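Long-range contacts in protein adenylyltransferase VopS (Vibrio parahaemolyticus, PDB 3LET), which transfers AMP from ATP to a specific threonine of host Rho GTPases, blocking their binding to downstream effectors and so inhibiting actin assembly in infected cells: residues R171-W175 with F299-A303; P39-L43 with A68-V72. All coordinates share one frame. Numbering follows the deposited sequence.

Contact 1: R171-W175 with F299-A303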
# COMPACT_ATOMS: atom_id res chain seq x y z
N ARG A 171 0.45 29.29 -9.35
CA ARG A 171 1.65 29.13 -8.55
C ARG A 171 1.83 27.66 -8.12
O ARG A 171 2.93 27.11 -8.17
CB ARG A 171 1.60 30.01 -7.28
CG ARG A 171 1.68 31.52 -7.61
CD ARG A 171 1.62 32.39 -6.36
NE ARG A 171 2.70 32.04 -5.44
CZ ARG A 171 2.53 31.51 -4.23
NH1 ARG A 171 1.31 31.30 -3.73
NH2 ARG A 171 3.60 31.25 -3.49
N ALA A 172 0.73 27.04 -7.69
CA ALA A 172 0.80 25.64 -7.25
C ALA A 172 1.16 24.75 -8.43
O ALA A 172 2.00 23.88 -8.31
CB ALA A 172 -0.52 25.22 -6.65
N ALA A 173 0.53 24.99 -9.58
CA ALA A 173 0.88 24.23 -10.80
C ALA A 173 2.36 24.35 -11.13
O ALA A 173 3.02 23.35 -11.37
CB ALA A 173 0.03 24.66 -11.99
N ALA A 174 2.90 25.57 -11.11
CA ALA A 174 4.32 25.77 -11.37
C ALA A 174 5.23 25.01 -10.43
O ALA A 174 6.29 24.51 -10.83
CB ALA A 174 4.67 27.29 -11.29
N TRP A 175 4.82 24.95 -9.16
CA TRP A 175 5.60 24.29 -8.13
C TRP A 175 5.62 22.80 -8.42
O TRP A 175 6.68 22.18 -8.41
CB TRP A 175 4.98 24.54 -6.76
CG TRP A 175 5.64 23.75 -5.65
CD1 TRP A 175 6.93 23.90 -5.16
CD2 TRP A 175 5.03 22.74 -4.88
NE1 TRP A 175 7.14 23.00 -4.13
CE2 TRP A 175 5.98 22.29 -3.93
CE3 TRP A 175 3.74 22.17 -4.88
CZ2 TRP A 175 5.69 21.28 -3.02
CZ3 TRP A 175 3.47 21.17 -3.96
CH2 TRP A 175 4.44 20.74 -3.06
N PHE A 299 -1.65 29.09 -1.00
CA PHE A 299 -0.64 28.16 -1.50
C PHE A 299 0.73 28.57 -1.01
O PHE A 299 1.25 29.61 -1.38
CB PHE A 299 -0.62 28.01 -3.02
CG PHE A 299 0.49 27.11 -3.47
CD1 PHE A 299 0.49 25.76 -3.09
CD2 PHE A 299 1.59 27.61 -4.13
CE1 PHE A 299 1.52 24.95 -3.42
CE2 PHE A 299 2.64 26.78 -4.47
CZ PHE A 299 2.60 25.44 -4.12
N ASN A 300 1.31 27.72 -0.16
CA ASN A 300 2.64 27.92 0.37
C ASN A 300 3.54 26.78 -0.12
O ASN A 300 3.33 25.64 0.26
CB ASN A 300 2.57 27.86 1.90
CG ASN A 300 1.53 28.83 2.47
OD1 ASN A 300 1.74 30.04 2.48
ND2 ASN A 300 0.41 28.29 2.96
N PRO A 301 4.52 27.08 -0.98
CA PRO A 301 5.34 25.98 -1.51
C PRO A 301 6.25 25.43 -0.39
O PRO A 301 6.64 26.17 0.50
CB PRO A 301 6.16 26.68 -2.61
CG PRO A 301 6.23 28.11 -2.14
CD PRO A 301 4.85 28.36 -1.63
N LEU A 302 6.56 24.14 -0.43
CA LEU A 302 7.38 23.52 0.61
C LEU A 302 8.86 23.63 0.31
O LEU A 302 9.29 23.31 -0.79
CB LEU A 302 7.05 22.02 0.73
CG LEU A 302 5.66 21.67 1.27
CD1 LEU A 302 5.37 20.15 1.13
CD2 LEU A 302 5.55 22.10 2.72
N ALA A 303 9.65 24.02 1.31
CA ALA A 303 11.11 23.92 1.18
C ALA A 303 11.50 22.43 1.09
O ALA A 303 10.75 21.59 1.55
CB ALA A 303 11.80 24.56 2.37
O HOH W 1 3.77 31.70 -0.63
O HOH W 2 9.47 21.74 -2.93
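The ring of Phe-299 is the heart of this contact. Ala-172 lies over one of its faces, with CA 3.6 Å from the centroid of the Phe-299 ring in a CH-pi contact; its small side chain lets the helix backbone lie close to the ring. At the ring edge, Phe-299 CZ meets Trp-175 CE3 at 3.5 Å, the two ring planes inclined at 54°. Pro-301 then lays CB over a face of the indole, 4.1 Å from the centroid of the five-membered ring of Trp-175, and Leu-302 adds aliphatic bulk beside it. Further out, the indole's polar atom is served by a water, 2.9 Å from Trp-175 NE1 and 2.7 Å from Leu-302 O. At the other end Arg-171, long enough to reach over the Phe-299 ring edge, donates from NH1 to Phe-299 O at 2.9 Å, satisfying a carbonyl of an irregular segment, while its NH2 forms a salt bridge with Glu-157. The contact thus fixes the Fic-domain connection between helices 281-295 and 304-311 against helix 168-179. Beside the probable nucleotide site, helix 281-295 packs alongside through Tyr-289 and Arg-286, the last arginine of the Fic motif, which probably binds ATP and touches Trp-175.

Contact 2: P39-L43 with A68-V72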
# COMPACT_ATOMS: atom_id res chain seq x y z
N PRO A 39 -7.17 -25.60 8.37
CA PRO A 39 -6.25 -25.49 7.23
C PRO A 39 -4.92 -26.19 7.53
O PRO A 39 -4.28 -26.69 6.60
CB PRO A 39 -6.06 -23.96 7.07
CG PRO A 39 -7.17 -23.33 7.80
CD PRO A 39 -7.61 -24.29 8.88
N SER A 40 -4.49 -26.20 8.80
CA SER A 40 -3.30 -26.99 9.15
C SER A 40 -3.53 -28.47 8.88
O SER A 40 -2.65 -29.15 8.35
CB SER A 40 -2.90 -26.77 10.61
OG SER A 40 -2.53 -25.41 10.80
N ASP A 41 -4.71 -28.98 9.24
CA ASP A 41 -5.05 -30.39 8.98
C ASP A 41 -4.97 -30.70 7.48
O ASP A 41 -4.51 -31.77 7.09
CB ASP A 41 -6.47 -30.74 9.44
CG ASP A 41 -6.64 -30.75 10.95
OD1 ASP A 41 -5.62 -30.75 11.69
OD2 ASP A 41 -7.81 -30.76 11.39
N VAL A 42 -5.47 -29.77 6.66
CA VAL A 42 -5.39 -29.93 5.20
C VAL A 42 -3.94 -30.00 4.72
O VAL A 42 -3.58 -30.91 3.97
CB VAL A 42 -6.15 -28.80 4.47
CG1 VAL A 42 -5.87 -28.84 2.94
CG2 VAL A 42 -7.64 -28.92 4.76
N LEU A 43 -3.10 -29.09 5.19
CA LEU A 43 -1.69 -29.13 4.77
C LEU A 43 -1.02 -30.40 5.25
O LEU A 43 -0.23 -30.99 4.52
CB LEU A 43 -0.92 -27.90 5.31
CG LEU A 43 -1.37 -26.63 4.59
CD1 LEU A 43 -0.92 -25.40 5.40
CD2 LEU A 43 -0.84 -26.59 3.16
N ALA A 68 -4.79 -23.10 1.58
CA ALA A 68 -4.65 -23.53 2.98
C ALA A 68 -3.50 -22.75 3.64
O ALA A 68 -3.62 -22.30 4.80
CB ALA A 68 -4.37 -25.06 3.09
N MET A 69 -2.40 -22.58 2.92
CA MET A 69 -1.30 -21.75 3.44
C MET A 69 -1.73 -20.32 3.72
O MET A 69 -1.35 -19.73 4.76
CB MET A 69 -0.17 -21.73 2.44
CG MET A 69 0.37 -23.12 2.33
SD MET A 69 1.69 -23.19 3.47
CE MET A 69 2.91 -22.97 2.17
N THR A 70 -2.52 -19.77 2.82
CA THR A 70 -3.01 -18.40 3.00
C THR A 70 -3.85 -18.30 4.26
O THR A 70 -3.67 -17.39 5.08
CB THR A 70 -3.86 -17.95 1.80
OG1 THR A 70 -3.05 -17.95 0.64
CG2 THR A 70 -4.42 -16.51 2.02
N GLU A 71 -4.79 -19.23 4.42
CA GLU A 71 -5.64 -19.25 5.62
C GLU A 71 -4.82 -19.41 6.90
O GLU A 71 -5.05 -18.71 7.86
CB GLU A 71 -6.67 -20.39 5.55
CG GLU A 71 -7.73 -20.07 4.48
CD GLU A 71 -8.59 -21.26 4.14
OE1 GLU A 71 -8.59 -22.22 4.92
OE2 GLU A 71 -9.25 -21.21 3.09
N VAL A 72 -3.83 -20.30 6.89
CA VAL A 72 -2.99 -20.43 8.09
C VAL A 72 -2.31 -19.09 8.35
O VAL A 72 -2.26 -18.62 9.49
CB VAL A 72 -1.92 -21.52 7.92
CG1 VAL A 72 -0.93 -21.47 9.09
CG2 VAL A 72 -2.59 -22.89 7.87
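Leu-43, Pro-39 and Ala-68 bury the most surface where two helices cross roughly antiparallel, their local axes 8.8 Å apart at an angle of 143°. Pro-39 opens helix 39-45, a place that suits proline because the first turn needs no backbone NH donor. Its ring lies against helix 58-75, with Pro-39 CB 3.7 Å from Val-72 CG2 and also 3.7 Å from Ala-68 O. One turn later Leu-43 reaches across: its CG is 3.7 Å from Ala-68 CB, its CD1 3.9 Å from Val-72 CG2 and its CD2 3.8 Å from Met-69 CG. Ala-68 is the small residue between them, and its methyl lets Pro-39 approach to 4.9 Å between CA atoms. Beyond this seam Leu-43, Met-69 and Val-72 all rest on Ile-117 of helix 113-139, so the pair belongs to a larger helical bundle in the N-terminal region. Glu-71 passes the proline ring, OE1 lying 3.4 Å from Pro-39 CG, but that oxygen is hydrogen-bonded to Ser-23. With no polar bond between these two segments, their association rests on close apolar packing and the burial of aliphatic groups, the small Ala-68 lying against the proline ring and the branched Leu-43.

How the contacts relate
Contacts 1 and 2 lie on opposite sides of the chain's centre, their nearest atoms about 38 Å apart, and share no helix. Contact 2 closes first along the sequence and pairs two helices of the N-terminal region; contact 1 joins helix 168-179 to a loop that lies within the Fido domain. Five of the six touching residues are buried in contact 1, against four of eight in contact 2, which is therefore the more superficial. Their chemistry follows: helices satisfy most of their own backbone groups, so contact 2 can be aliphatic packing alone, whereas the irregular loop of contact 1 presents carbonyls that take up an arginine and a water around an aromatic centre.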